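PDB 3E4G: ATP synthase subunit s, mitochondrial, which regulates mitochondrial ATP synthase, being required for its proton conduction and facilitating energy-driven ATP synthesis by blocking a proton leak. Local coordinates for residues 28-33 with 79-84; 101-106 with 119-124; 160-165 with 169-174; 5-10 with 70-75. The protein carries 1 engineered substitution. All coordinates share one frame; numbering follows the deposited sequence.

Interaction 1 (28-33 with 79-84)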
loop_
_atom_site.group_PDB
_atom_site.type_symbol
_atom_site.label_atom_id
_atom_site.label_comp_id
_atom_site.label_asym_id
_atom_site.label_seq_id
_atom_site.Cartn_x
_atom_site.Cartn_y
_atom_site.Cartn_z
ATOM N N SER A 28 4.618 -8.530 -6.361
ATOM C CA SER A 28 3.531 -9.477 -6.207
ATOM C C SER A 28 3.930 -10.600 -5.245
ATOM O O SER A 28 3.143 -11.037 -4.416
ATOM C CB SER A 28 3.161 -10.126 -7.555
ATOM O OG SER A 28 2.648 -9.164 -8.490
ATOM N N GLU A 29 5.153 -11.074 -5.416
ATOM C CA GLU A 29 5.686 -12.159 -4.535
ATOM C C GLU A 29 5.738 -11.658 -3.089
ATOM O O GLU A 29 5.344 -12.368 -2.141
ATOM C CB GLU A 29 7.043 -12.590 -5.017
ATOM C CG GLU A 29 6.960 -13.402 -6.329
ATOM C CD GLU A 29 8.219 -13.630 -7.043
ATOM O OE1 GLU A 29 9.271 -13.140 -6.653
ATOM O OE2 GLU A 29 8.129 -14.397 -8.074
ATOM N N TRP A 30 6.287 -10.475 -2.866
ATOM C CA TRP A 30 6.334 -9.860 -1.531
ATOM C C TRP A 30 4.934 -9.769 -0.923
ATOM O O TRP A 30 4.683 -10.198 0.213
ATOM C CB TRP A 30 6.984 -8.468 -1.616
ATOM C CG TRP A 30 6.754 -7.619 -0.423
ATOM C CD1 TRP A 30 7.077 -7.853 0.885
ATOM C CD2 TRP A 30 6.081 -6.344 -0.423
ATOM N NE1 TRP A 30 6.682 -6.818 1.683
ATOM C CE2 TRP A 30 6.059 -5.861 0.896
ATOM C CE3 TRP A 30 5.510 -5.557 -1.452
ATOM C CZ2 TRP A 30 5.453 -4.650 1.257
ATOM C CZ3 TRP A 30 4.933 -4.358 -1.111
ATOM C CH2 TRP A 30 4.877 -3.917 0.209
ATOM N N LEU A 31 4.001 -9.200 -1.685
ATOM C CA LEU A 31 2.650 -8.999 -1.126
ATOM C C LEU A 31 2.007 -10.326 -0.798
ATOM O O LEU A 31 1.476 -10.517 0.308
ATOM C CB LEU A 31 1.826 -8.154 -2.099
ATOM C CG LEU A 31 2.247 -6.670 -2.006
ATOM C CD1 LEU A 31 1.912 -5.884 -3.277
ATOM C CD2 LEU A 31 1.635 -5.982 -0.797
ATOM N N LEU A 32 2.027 -11.279 -1.733
ATOM C CA LEU A 32 1.302 -12.516 -1.440
ATOM C C LEU A 32 2.015 -13.323 -0.326
ATOM O O LEU A 32 1.330 -13.915 0.512
ATOM C CB LEU A 32 1.031 -13.379 -2.664
ATOM C CG LEU A 32 -0.259 -13.005 -3.420
ATOM C CD1 LEU A 32 -0.247 -11.575 -4.025
ATOM C CD2 LEU A 32 -0.461 -14.041 -4.554
ATOM N N ARG A 33 3.347 -13.330 -0.269
ATOM C CA ARG A 33 4.000 -14.096 0.815
ATOM C C ARG A 33 3.671 -13.480 2.166
ATOM O O ARG A 33 3.696 -14.173 3.196
ATOM C CB ARG A 33 5.529 -14.266 0.591
ATOM C CG ARG A 33 6.351 -13.031 0.850
ATOM C CD ARG A 33 7.664 -13.117 0.096
ATOM N NE ARG A 33 8.551 -12.022 0.481
ATOM C CZ ARG A 33 9.451 -11.453 -0.310
ATOM N NH1 ARG A 33 9.631 -11.913 -1.557
ATOM N NH2 ARG A 33 10.157 -10.421 0.137
ATOM N N ASP A 79 9.708 -0.786 0.027
ATOM C CA ASP A 79 10.673 -0.523 -1.021
ATOM C C ASP A 79 10.402 -1.362 -2.278
ATOM O O ASP A 79 10.866 -0.996 -3.383
ATOM C CB ASP A 79 12.089 -0.662 -0.529
ATOM C CG ASP A 79 12.512 0.484 0.439
ATOM O OD1 ASP A 79 11.800 1.491 0.577
ATOM O OD2 ASP A 79 13.563 0.313 1.039
ATOM N N HIS A 80 9.656 -2.453 -2.149
ATOM C CA HIS A 80 9.229 -3.185 -3.363
ATOM C C HIS A 80 8.324 -2.323 -4.284
ATOM O O HIS A 80 8.080 -2.688 -5.421
ATOM C CB HIS A 80 8.411 -4.445 -3.012
ATOM C CG HIS A 80 9.226 -5.579 -2.444
ATOM N ND1 HIS A 80 9.386 -5.770 -1.084
ATOM C CD2 HIS A 80 9.892 -6.594 -3.031
ATOM C CE1 HIS A 80 10.112 -6.877 -0.922
ATOM N NE2 HIS A 80 10.444 -7.384 -2.073
ATOM N N MET A 81 7.783 -1.270 -3.739
ATOM C CA MET A 81 6.809 -0.363 -4.461
ATOM C C MET A 81 7.615 0.541 -5.452
ATOM O O MET A 81 6.985 1.183 -6.285
ATOM C CB MET A 81 6.011 0.521 -3.485
ATOM C CG MET A 81 5.120 -0.302 -2.511
ATOM S SD MET A 81 3.803 -1.335 -3.265
ATOM C CE MET A 81 2.816 -0.095 -4.006
ATOM N N GLU A 82 8.935 0.667 -5.267
ATOM C CA GLU A 82 9.691 1.729 -5.945
ATOM C C GLU A 82 9.585 1.696 -7.422
ATOM O O GLU A 82 9.607 2.767 -8.065
ATOM C CB GLU A 82 11.161 1.619 -5.496
ATOM C CG GLU A 82 11.942 2.863 -5.785
ATOM C CD GLU A 82 12.380 2.947 -7.129
ATOM O OE1 GLU A 82 12.677 1.872 -7.733
ATOM O OE2 GLU A 82 12.548 4.095 -7.679
ATOM N N GLY A 83 9.562 0.529 -8.013
ATOM C CA GLY A 83 9.596 0.360 -9.499
ATOM C C GLY A 83 8.238 0.248 -10.172
ATOM O O GLY A 83 8.159 0.022 -11.397
ATOM N N LEU A 84 7.159 0.303 -9.394
ATOM C CA LEU A 84 5.799 0.059 -9.932
ATOM C C LEU A 84 5.249 1.315 -10.539
ATOM O O LEU A 84 5.206 2.384 -9.904
ATOM C CB LEU A 84 4.878 -0.378 -8.802
ATOM C CG LEU A 84 5.363 -1.645 -8.033
ATOM C CD1 LEU A 84 4.343 -1.995 -6.957
ATOM C CD2 LEU A 84 5.584 -2.808 -8.929
HETATM O O HOH W 1 11.985 -9.672 -2.471
#
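Trp30 presents one face of its indole to His80 and the other to Leu31, whose CD2 sits toward the rim. The imidazole makes an offset stack on the five-membered ring: the centroids are 4.1 Å apart, the planes only 10° from parallel, and Trp30 CG meets His80 ND1 at 3.3 Å. Because of the offset, Trp30 CB lies directly over the middle of the imidazole, 3.5 Å from its centroid, a CH-pi contact. At the benzo edge, near the ring plane, Met81 SD makes a Met-aromatic contact with CZ3 in the conformer described here, one of two, so this detail is less certain. With CG anti to the backbone N (chi1 164°), Trp30 swings its indole off helix 23-33 onto the imidazole.

At the in-plane edge of the imidazole a water oxygen lies 2.8 Å from His80 NE2; the same water accepts a longer bond of 3.3 Å from Arg33 NH2. The guanidinium lies with one face over Trp30 CA, and its NE is tied to the Phe10 carbonyl of the N-terminal helix. Were Trp30 cut back to an alanine, the imidazole would probably lose its stacking partner and a gap would open between His80 and Leu31.

His80 ND1 is bonded to the Gly77 carbonyl and so probably carries a proton. With the stack fixing its plane, that bond and the water at NE2 leave the imidazole little freedom to turn; the nearby arginine would, if anything, disfavour a second proton.

Interaction 2 (101-106 with 119-124)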
loop_
_atom_site.group_PDB
_atom_site.type_symbol
_atom_site.label_atom_id
_atom_site.label_comp_id
_atom_site.label_asym_id
_atom_site.label_seq_id
_atom_site.Cartn_x
_atom_site.Cartn_y
_atom_site.Cartn_z
ATOM N N GLY A 101 5.534 5.696 9.509
ATOM C CA GLY A 101 6.709 5.691 8.643
ATOM C C GLY A 101 6.466 4.913 7.330
ATOM O O GLY A 101 7.069 5.259 6.304
ATOM N N CYS A 102 5.598 3.917 7.349
ATOM C CA CYS A 102 5.247 3.154 6.149
ATOM C C CYS A 102 4.509 4.080 5.165
ATOM O O CYS A 102 4.772 4.098 3.953
ATOM C CB CYS A 102 4.332 1.974 6.496
ATOM S SG CYS A 102 5.068 0.825 7.740
ATOM N N LEU A 103 3.538 4.845 5.706
ATOM C CA LEU A 103 2.743 5.771 4.890
ATOM C C LEU A 103 3.625 6.898 4.341
ATOM O O LEU A 103 3.495 7.320 3.191
ATOM C CB LEU A 103 1.584 6.338 5.677
ATOM C CG LEU A 103 0.595 5.244 6.168
ATOM C CD1 LEU A 103 -0.538 5.900 6.955
ATOM C CD2 LEU A 103 0.047 4.412 5.025
ATOM N N GLU A 104 4.579 7.390 5.169
ATOM C CA GLU A 104 5.548 8.387 4.746
ATOM C C GLU A 104 6.375 7.809 3.587
ATOM O O GLU A 104 6.555 8.497 2.537
ATOM C CB GLU A 104 6.421 8.821 5.900
ATOM C CG GLU A 104 5.676 9.631 6.910
ATOM C CD GLU A 104 6.332 9.767 8.260
ATOM O OE1 GLU A 104 7.334 9.098 8.526
ATOM O OE2 GLU A 104 5.807 10.531 9.063
ATOM N N ARG A 105 6.928 6.610 3.735
ATOM C CA ARG A 105 7.721 6.006 2.692
ATOM C C ARG A 105 6.948 5.901 1.369
ATOM O O ARG A 105 7.432 6.232 0.285
ATOM C CB ARG A 105 8.215 4.607 3.162
ATOM C CG ARG A 105 9.153 3.800 2.251
ATOM C CD ARG A 105 9.596 2.467 2.882
ATOM N NE ARG A 105 10.432 2.681 4.036
ATOM C CZ ARG A 105 11.725 3.145 4.012
ATOM N NH1 ARG A 105 12.408 3.153 2.869
ATOM N NH2 ARG A 105 12.289 3.521 5.099
ATOM N N LEU A 106 5.699 5.435 1.484
ATOM C CA LEU A 106 4.821 5.343 0.265
ATOM C C LEU A 106 4.625 6.716 -0.374
ATOM O O LEU A 106 4.668 6.875 -1.606
ATOM C CB LEU A 106 3.485 4.800 0.651
ATOM C CG LEU A 106 3.426 3.261 0.908
ATOM C CD1 LEU A 106 2.081 2.927 1.550
ATOM C CD2 LEU A 106 3.586 2.496 -0.349
ATOM N N MET A 119 -7.208 5.127 -1.996
ATOM C CA MET A 119 -6.594 4.393 -0.879
ATOM C C MET A 119 -7.580 4.249 0.243
ATOM O O MET A 119 -8.453 5.086 0.462
ATOM C CB MET A 119 -5.325 5.118 -0.434
ATOM C CG MET A 119 -4.516 4.390 0.516
ATOM S SD MET A 119 -2.892 5.190 0.672
ATOM C CE MET A 119 -2.125 3.926 1.651
ATOM N N GLU A 120 -7.400 3.137 0.942
ATOM C CA GLU A 120 -8.294 2.767 2.059
ATOM C C GLU A 120 -7.371 2.288 3.205
ATOM O O GLU A 120 -6.500 1.447 2.943
ATOM C CB GLU A 120 -9.217 1.638 1.659
ATOM C CG GLU A 120 -10.062 1.987 0.383
ATOM C CD GLU A 120 -10.886 0.789 0.019
ATOM O OE1 GLU A 120 -10.368 -0.234 -0.426
ATOM O OE2 GLU A 120 -12.100 0.769 0.364
ATOM N N ILE A 121 -7.593 2.811 4.389
ATOM C CA ILE A 121 -6.784 2.420 5.575
ATOM C C ILE A 121 -7.769 2.144 6.687
ATOM O O ILE A 121 -8.484 3.065 7.128
ATOM C CB ILE A 121 -5.764 3.514 5.949
ATOM C CG1 ILE A 121 -4.895 3.896 4.751
ATOM C CG2 ILE A 121 -4.889 2.991 7.101
ATOM C CD1 ILE A 121 -3.975 5.076 5.025
ATOM N N ILE A 122 -7.820 0.891 7.104
ATOM C CA ILE A 122 -8.905 0.383 7.980
ATOM C C ILE A 122 -8.261 -0.432 9.073
ATOM O O ILE A 122 -7.561 -1.414 8.810
ATOM C CB ILE A 122 -9.864 -0.513 7.167
ATOM C CG1 ILE A 122 -10.448 0.263 5.954
ATOM C CG2 ILE A 122 -10.985 -1.032 8.103
ATOM C CD1 ILE A 122 -10.904 -0.619 4.858
ATOM N N SER A 123 -8.565 -0.091 10.336
ATOM C CA SER A 123 -8.169 -0.979 11.457
ATOM C C SER A 123 -6.675 -1.277 11.444
ATOM O O SER A 123 -6.248 -2.401 11.697
ATOM C CB SER A 123 -8.993 -2.258 11.451
ATOM O OG SER A 123 -10.389 -2.005 11.562
ATOM N N CYS A 124 -5.867 -0.244 11.185
ATOM C CA CYS A 124 -4.388 -0.320 11.321
ATOM C C CYS A 124 -4.056 0.507 12.535
ATOM O O CYS A 124 -3.992 1.752 12.466
ATOM C CB CYS A 124 -3.713 0.196 10.061
ATOM S SG CYS A 124 -4.033 -0.825 8.604
#
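Met119 opens the strand side of this contact, its chain extended from CG onward and reaching across to the helix. Its CE lies 4.0 Å from Leu103 CD2 and 4.3 Å from Leu106 CD1, so the methyl touches two leucines one helical turn apart. Two conformers of Met119 are deposited and these methyl contacts belong to one of them, so they are less certain than the Leu103-Ile121 contact. A chi1 of -171° turns CG away from the backbone N, which, with the extended chain, carries CE toward the helix.

Glu120, next along, belongs to the other face of the sheet. Its backbone bonds to strand 89-93, whereas Met119 and Ile121 bond to strand 143-147, which places this strand squarely between its two parallel neighbours.

Ile121 returns to the helix side. It meets Leu103 tip to tip: Ile121 CD1 is 4.0 Å from Leu103 CD1 and 4.1 Å from Leu103 CD2, so the isoleucine methyl straddles the fork of the leucine. Leu103 thus serves both strand residues: CD1 meets Ile121 alone, while CD2 touches both terminal methyls. Leu92 and Val127 add to its apolar surroundings.

The axes of 101-106 and 119-122 are nearly antiparallel (173°) and come no closer than 13.0 Å, a distance spanned by Leu103, Leu106, Met119 and Ile121, all buried. A helix of the third repeat packed in this way against the parallel strand of the fourth is the arrangement of a leucine-rich-repeat solenoid.

Interaction 3 (160-165 with 169-174)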
loop_
_atom_site.group_PDB
_atom_site.type_symbol
_atom_site.label_atom_id
_atom_site.label_comp_id
_atom_site.label_asym_id
_atom_site.label_seq_id
_atom_site.Cartn_x
_atom_site.Cartn_y
_atom_site.Cartn_z
ATOM N N GLN A 160 -10.021 19.345 7.041
ATOM C CA GLN A 160 -9.650 20.672 6.550
ATOM C C GLN A 160 -8.378 20.712 5.772
ATOM O O GLN A 160 -8.337 21.403 4.727
ATOM C CB GLN A 160 -9.584 21.667 7.694
ATOM C CG GLN A 160 -10.990 21.885 8.275
ATOM C CD GLN A 160 -12.063 22.280 7.204
ATOM O OE1 GLN A 160 -11.855 23.263 6.461
ATOM N NE2 GLN A 160 -13.211 21.564 7.157
ATOM N N ALA A 161 -7.417 19.921 6.225
ATOM C CA ALA A 161 -6.114 19.787 5.542
ATOM C C ALA A 161 -6.302 19.328 4.128
ATOM O O ALA A 161 -5.680 19.842 3.178
ATOM C CB ALA A 161 -5.138 18.907 6.279
ATOM N N PHE A 162 -7.077 18.264 3.965
ATOM C CA PHE A 162 -7.349 17.721 2.619
ATOM C C PHE A 162 -8.228 18.635 1.799
ATOM O O PHE A 162 -8.126 18.676 0.539
ATOM C CB PHE A 162 -7.850 16.272 2.673
ATOM C CG PHE A 162 -6.832 15.236 2.987
ATOM C CD1 PHE A 162 -5.786 14.952 2.142
ATOM C CD2 PHE A 162 -7.042 14.421 4.008
ATOM C CE1 PHE A 162 -4.881 13.971 2.441
ATOM C CE2 PHE A 162 -6.142 13.459 4.322
ATOM C CZ PHE A 162 -4.988 13.333 3.602
ATOM N N LYS A 163 -9.073 19.404 2.463
ATOM C CA LYS A 163 -9.897 20.325 1.732
ATOM C C LYS A 163 -9.127 21.327 0.954
ATOM O O LYS A 163 -9.453 21.645 -0.209
ATOM C CB LYS A 163 -10.852 21.084 2.620
ATOM C CG LYS A 163 -12.177 20.392 2.758
ATOM C CD LYS A 163 -13.166 21.262 3.609
ATOM C CE LYS A 163 -14.498 20.509 3.880
ATOM N NZ LYS A 163 -15.281 21.061 5.050
ATOM N N THR A 164 -7.993 21.650 1.541
ATOM C CA THR A 164 -7.091 22.596 0.904
ATOM C C THR A 164 -6.117 21.902 -0.077
ATOM O O THR A 164 -5.932 22.407 -1.207
ATOM C CB THR A 164 -6.399 23.510 1.885
ATOM O OG1 THR A 164 -5.742 22.785 2.926
ATOM C CG2 THR A 164 -7.419 24.392 2.528
ATOM N N SER A 165 -5.527 20.790 0.296
ATOM C CA SER A 165 -4.426 20.164 -0.473
ATOM C C SER A 165 -4.948 19.287 -1.568
ATOM O O SER A 165 -4.209 19.038 -2.533
ATOM C CB SER A 165 -3.435 19.285 0.395
ATOM O OG SER A 165 -4.073 18.239 1.154
ATOM N N LEU A 169 -10.778 15.511 -3.555
ATOM C CA LEU A 169 -10.767 14.243 -2.866
ATOM C C LEU A 169 -12.127 13.890 -2.241
ATOM O O LEU A 169 -12.708 14.753 -1.545
ATOM C CB LEU A 169 -9.706 14.274 -1.746
ATOM C CG LEU A 169 -9.534 13.027 -0.925
ATOM C CD1 LEU A 169 -9.149 11.828 -1.840
ATOM C CD2 LEU A 169 -8.710 13.329 0.305
ATOM N N GLU A 170 -12.692 12.714 -2.495
ATOM C CA GLU A 170 -13.802 12.199 -1.729
ATOM C C GLU A 170 -13.190 11.508 -0.518
ATOM O O GLU A 170 -12.550 10.451 -0.681
ATOM C CB GLU A 170 -14.541 11.185 -2.605
ATOM C CG GLU A 170 -15.676 10.564 -1.902
ATOM C CD GLU A 170 -16.411 9.468 -2.769
ATOM O OE1 GLU A 170 -16.143 9.304 -3.961
ATOM O OE2 GLU A 170 -17.329 8.666 -2.249
ATOM N N LEU A 171 -13.378 12.120 0.664
ATOM C CA LEU A 171 -12.794 11.614 1.909
ATOM C C LEU A 171 -13.912 11.030 2.697
ATOM O O LEU A 171 -14.857 11.753 3.101
ATOM C CB LEU A 171 -12.106 12.851 2.689
ATOM C CG LEU A 171 -11.466 12.504 4.046
ATOM C CD1 LEU A 171 -10.263 11.571 3.900
ATOM C CD2 LEU A 171 -11.082 13.774 4.760
ATOM N N LYS A 172 -13.862 9.735 2.957
ATOM C CA LYS A 172 -14.872 9.006 3.688
ATOM C C LYS A 172 -14.234 8.629 5.011
ATOM O O LYS A 172 -13.218 7.921 5.041
ATOM C CB LYS A 172 -15.302 7.790 2.933
ATOM C CG LYS A 172 -16.366 7.016 3.613
ATOM C CD LYS A 172 -16.785 5.847 2.749
ATOM C CE LYS A 172 -17.912 5.129 3.312
ATOM N NZ LYS A 172 -19.187 5.957 3.354
ATOM N N LEU A 173 -14.839 9.074 6.109
ATOM C CA LEU A 173 -14.279 8.864 7.455
ATOM C C LEU A 173 -15.267 8.048 8.280
ATOM O O LEU A 173 -16.459 8.490 8.466
ATOM C CB LEU A 173 -14.037 10.176 8.165
ATOM C CG LEU A 173 -13.042 11.119 7.480
ATOM C CD1 LEU A 173 -12.829 12.371 8.346
ATOM C CD2 LEU A 173 -11.702 10.429 7.157
ATOM N N ASP A 174 -14.815 6.935 8.809
ATOM C CA ASP A 174 -15.506 6.201 9.852
ATOM C C ASP A 174 -14.573 6.122 11.059
ATOM O O ASP A 174 -13.948 5.102 11.350
ATOM C CB ASP A 174 -15.876 4.793 9.370
ATOM C CG ASP A 174 -17.018 4.766 8.369
ATOM O OD1 ASP A 174 -17.788 5.717 8.279
ATOM O OD2 ASP A 174 -17.169 3.736 7.702
#
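Phe162 and Leu169 form the tight part of this contact. One leucine methyl does the work: Leu169 CD2 lies 3.8 Å from both Phe162 CG and CD1, and 3.9 Å from Phe162 CB, settling where the ring joins its stem. It approaches obliquely, off-centre, 29° from the ring normal and 4.1 Å from the centroid of the Phe162 ring, which still makes a CH-pi contact. Leu169 reaches it with a chi1 of -179°, which sets CG opposite the backbone N and beside the carbonyl carbon.

Leu171 is a looser companion, its side chain crossing that of Phe162 at about a right angle with CD2 no nearer than 4.2 Å to Phe162 CD2. Leu144 and Ile132 also touch the aromatic side chain, which is buried although both leucines remain partly exposed.

Toward solvent the character changes. Glu170, Lys172 and Asp174 point off the other face of the strand, and Gln160, Lys163 and Thr164 line the exposed flank of the helix, where Thr164 OG1 turns back to donate to Ala161 O at 3.0 Å. That carbonyl also takes the helical bond from Ser165 N; the Thr164 hydroxyl comes in above the carbonyl plane, 44° out of it.

Strand 170-174 is the last of the sheet and bonds along its backbone to strand 143-147. Strand 143-147, helix 155-165 and strand 170-174 make a beta-alpha-beta unit, closing the C-terminal end of the leucine-rich-repeat fold.

Interaction 4 (5-10 with 70-75)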
loop_
_atom_site.group_PDB
_atom_site.type_symbol
_atom_site.label_atom_id
_atom_site.label_comp_id
_atom_site.label_asym_id
_atom_site.label_seq_id
_atom_site.Cartn_x
_atom_site.Cartn_y
_atom_site.Cartn_z
ATOM N N TRP A 5 12.893 -11.502 13.231
ATOM C CA TRP A 5 13.715 -11.833 12.058
ATOM C C TRP A 5 12.780 -12.343 10.912
ATOM O O TRP A 5 12.981 -11.950 9.754
ATOM C CB TRP A 5 14.777 -12.895 12.421
ATOM C CG TRP A 5 15.422 -13.425 11.164
ATOM C CD1 TRP A 5 16.333 -12.814 10.400
ATOM C CD2 TRP A 5 15.021 -14.641 10.502
ATOM N NE1 TRP A 5 16.555 -13.600 9.245
ATOM C CE2 TRP A 5 15.743 -14.697 9.302
ATOM C CE3 TRP A 5 14.114 -15.668 10.816
ATOM C CZ2 TRP A 5 15.591 -15.745 8.365
ATOM C CZ3 TRP A 5 13.980 -16.722 9.894
ATOM C CH2 TRP A 5 14.703 -16.729 8.709
ATOM N N LEU A 6 11.876 -13.211 11.242
ATOM C CA LEU A 6 11.029 -13.811 10.229
ATOM C C LEU A 6 10.210 -12.717 9.514
ATOM O O LEU A 6 10.117 -12.688 8.266
ATOM C CB LEU A 6 10.109 -14.837 10.870
ATOM C CG LEU A 6 9.291 -15.695 9.909
ATOM C CD1 LEU A 6 10.182 -16.576 9.062
ATOM C CD2 LEU A 6 8.197 -16.464 10.673
ATOM N N ASN A 7 9.600 -11.790 10.279
ATOM C CA ASN A 7 8.851 -10.713 9.640
ATOM C C ASN A 7 9.753 -9.867 8.777
ATOM O O ASN A 7 9.346 -9.433 7.680
ATOM C CB ASN A 7 8.120 -9.888 10.717
ATOM C CG ASN A 7 6.810 -10.541 11.204
ATOM O OD1 ASN A 7 6.189 -11.344 10.590
ATOM N ND2 ASN A 7 6.383 -10.045 12.348
ATOM N N ALA A 8 10.971 -9.596 9.268
ATOM C CA ALA A 8 11.873 -8.794 8.500
ATOM C C ALA A 8 12.242 -9.482 7.188
ATOM O O ALA A 8 12.239 -8.806 6.138
ATOM C CB ALA A 8 13.148 -8.459 9.306
ATOM N N VAL A 9 12.557 -10.751 7.183
ATOM C CA VAL A 9 12.959 -11.408 5.952
ATOM C C VAL A 9 11.750 -11.592 5.007
ATOM O O VAL A 9 11.957 -11.660 3.792
ATOM C CB VAL A 9 13.709 -12.712 6.226
ATOM C CG1 VAL A 9 12.846 -13.854 6.588
ATOM C CG2 VAL A 9 14.757 -12.952 5.251
ATOM N N PHE A 10 10.550 -11.701 5.541
ATOM C CA PHE A 10 9.361 -11.681 4.658
ATOM C C PHE A 10 9.281 -10.373 3.886
ATOM O O PHE A 10 8.770 -10.327 2.749
ATOM C CB PHE A 10 8.080 -11.950 5.438
ATOM C CG PHE A 10 7.717 -13.418 5.474
ATOM C CD1 PHE A 10 6.528 -13.877 4.909
ATOM C CD2 PHE A 10 8.578 -14.380 6.062
ATOM C CE1 PHE A 10 6.160 -15.194 4.876
ATOM C CE2 PHE A 10 8.223 -15.716 6.053
ATOM C CZ PHE A 10 7.011 -16.148 5.504
ATOM N N ASP A 70 -5.047 -8.273 6.886
ATOM C CA ASP A 70 -4.459 -9.271 7.791
ATOM C C ASP A 70 -3.092 -9.688 7.242
ATOM O O ASP A 70 -2.752 -10.863 7.157
ATOM C CB ASP A 70 -5.387 -10.463 7.987
ATOM C CG ASP A 70 -6.554 -10.136 8.900
ATOM O OD1 ASP A 70 -6.248 -9.673 10.025
ATOM O OD2 ASP A 70 -7.707 -10.409 8.581
ATOM N N SER A 71 -2.261 -8.694 6.918
ATOM C CA SER A 71 -0.972 -8.874 6.259
ATOM C C SER A 71 0.152 -8.440 7.192
ATOM O O SER A 71 -0.022 -7.536 8.026
ATOM C CB SER A 71 -0.966 -8.052 4.988
ATOM O OG SER A 71 0.294 -7.997 4.354
ATOM N N CYS A 72 1.339 -9.016 6.986
ATOM C CA CYS A 72 2.543 -8.647 7.787
ATOM C C CYS A 72 3.438 -7.686 7.094
ATOM O O CYS A 72 4.592 -7.490 7.556
ATOM C CB CYS A 72 3.306 -9.950 8.222
ATOM S SG CYS A 72 4.064 -10.823 6.847
ATOM N N ILE A 73 2.980 -6.984 6.059
ATOM C CA ILE A 73 3.822 -5.980 5.416
ATOM C C ILE A 73 4.165 -4.879 6.413
ATOM O O ILE A 73 3.395 -4.463 7.277
ATOM C CB ILE A 73 3.172 -5.417 4.149
ATOM C CG1 ILE A 73 1.808 -4.748 4.436
ATOM C CG2 ILE A 73 3.095 -6.486 3.072
ATOM C CD1 ILE A 73 1.171 -4.194 3.116
ATOM N N MET A 74 5.399 -4.351 6.219
ATOM C CA MET A 74 5.880 -3.227 7.083
ATOM C C MET A 74 7.039 -2.567 6.460
ATOM O O MET A 74 7.852 -3.219 5.824
ATOM C CB MET A 74 6.053 -3.587 8.424
ATOM C CG MET A 74 7.026 -4.452 8.503
ATOM S SD MET A 74 7.278 -4.968 10.291
ATOM C CE MET A 74 7.144 -3.466 11.185
ATOM N N SER A 75 7.230 -1.313 6.780
ATOM C CA SER A 75 8.419 -0.533 6.600
ATOM C C SER A 75 9.153 -0.784 5.322
ATOM O O SER A 75 8.690 -0.391 4.208
ATOM C CB SER A 75 9.301 -0.600 7.904
ATOM O OG SER A 75 9.856 -1.915 8.054
#
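Phe10 and Cys72 join the N-terminal helix 2-11 to the loop that follows strand 63-69 in the second leucine-rich repeat, a surface contact beyond the C-terminal end of that strand. The apolar component is a cysteine sulfur-aromatic contact. Cys72 SG lies 5.3 Å from the centroid of the Phe10 ring and 53° off its normal, an oblique approach, and its nearest ring atom is Phe10 CD1 at 4.4 Å. A chi1 of 68° lodges SG between the backbone N and the carbonyl carbon of Cys72 and brings the sulfur toward the phenyl ring.

The second touch is plain van der Waals contact: Asn7 OD1 comes 4.0 Å from Cys72 CB. The amide nitrogen of Asn7 has a weak hydrogen bond to the hydroxyl of Tyr97. Asn7 is deposited in two conformers, so both amide contacts are tentative.

Polar bonds steady the loop itself. Cys72 pairs through its backbone with Cys34, and Ser71 OG is bonded to the Cys34 carbonyl, just before Gly35 of the magnesium site; the Cys72 side chain is about 10 Å from the ion. Ser71 OG also receives a weak bond from Ile73 N, 3.3 Å long at 159°.

In the fold
From the N terminus, the chain meets interaction 4 first: helix 2-11 waits some sixty residues for its partner loop at 70-75. Helix 23-33 starts interaction 1 within that span and finds 79-84 just beyond it, so the two contacts cross. Together they tie the N-terminal domain to the second repeat, and they touch where Trp30 packs on Ile73. Interaction 2 follows in series, closing a short loop between the third and fourth repeats; a salt bridge from Asp79 to Arg105 joins it to interaction 1, and Cys102 packs on Ser75 of interaction 4. Interaction 3, the shortest closure, reaches the same sheet as interaction 2 but touches none of the others.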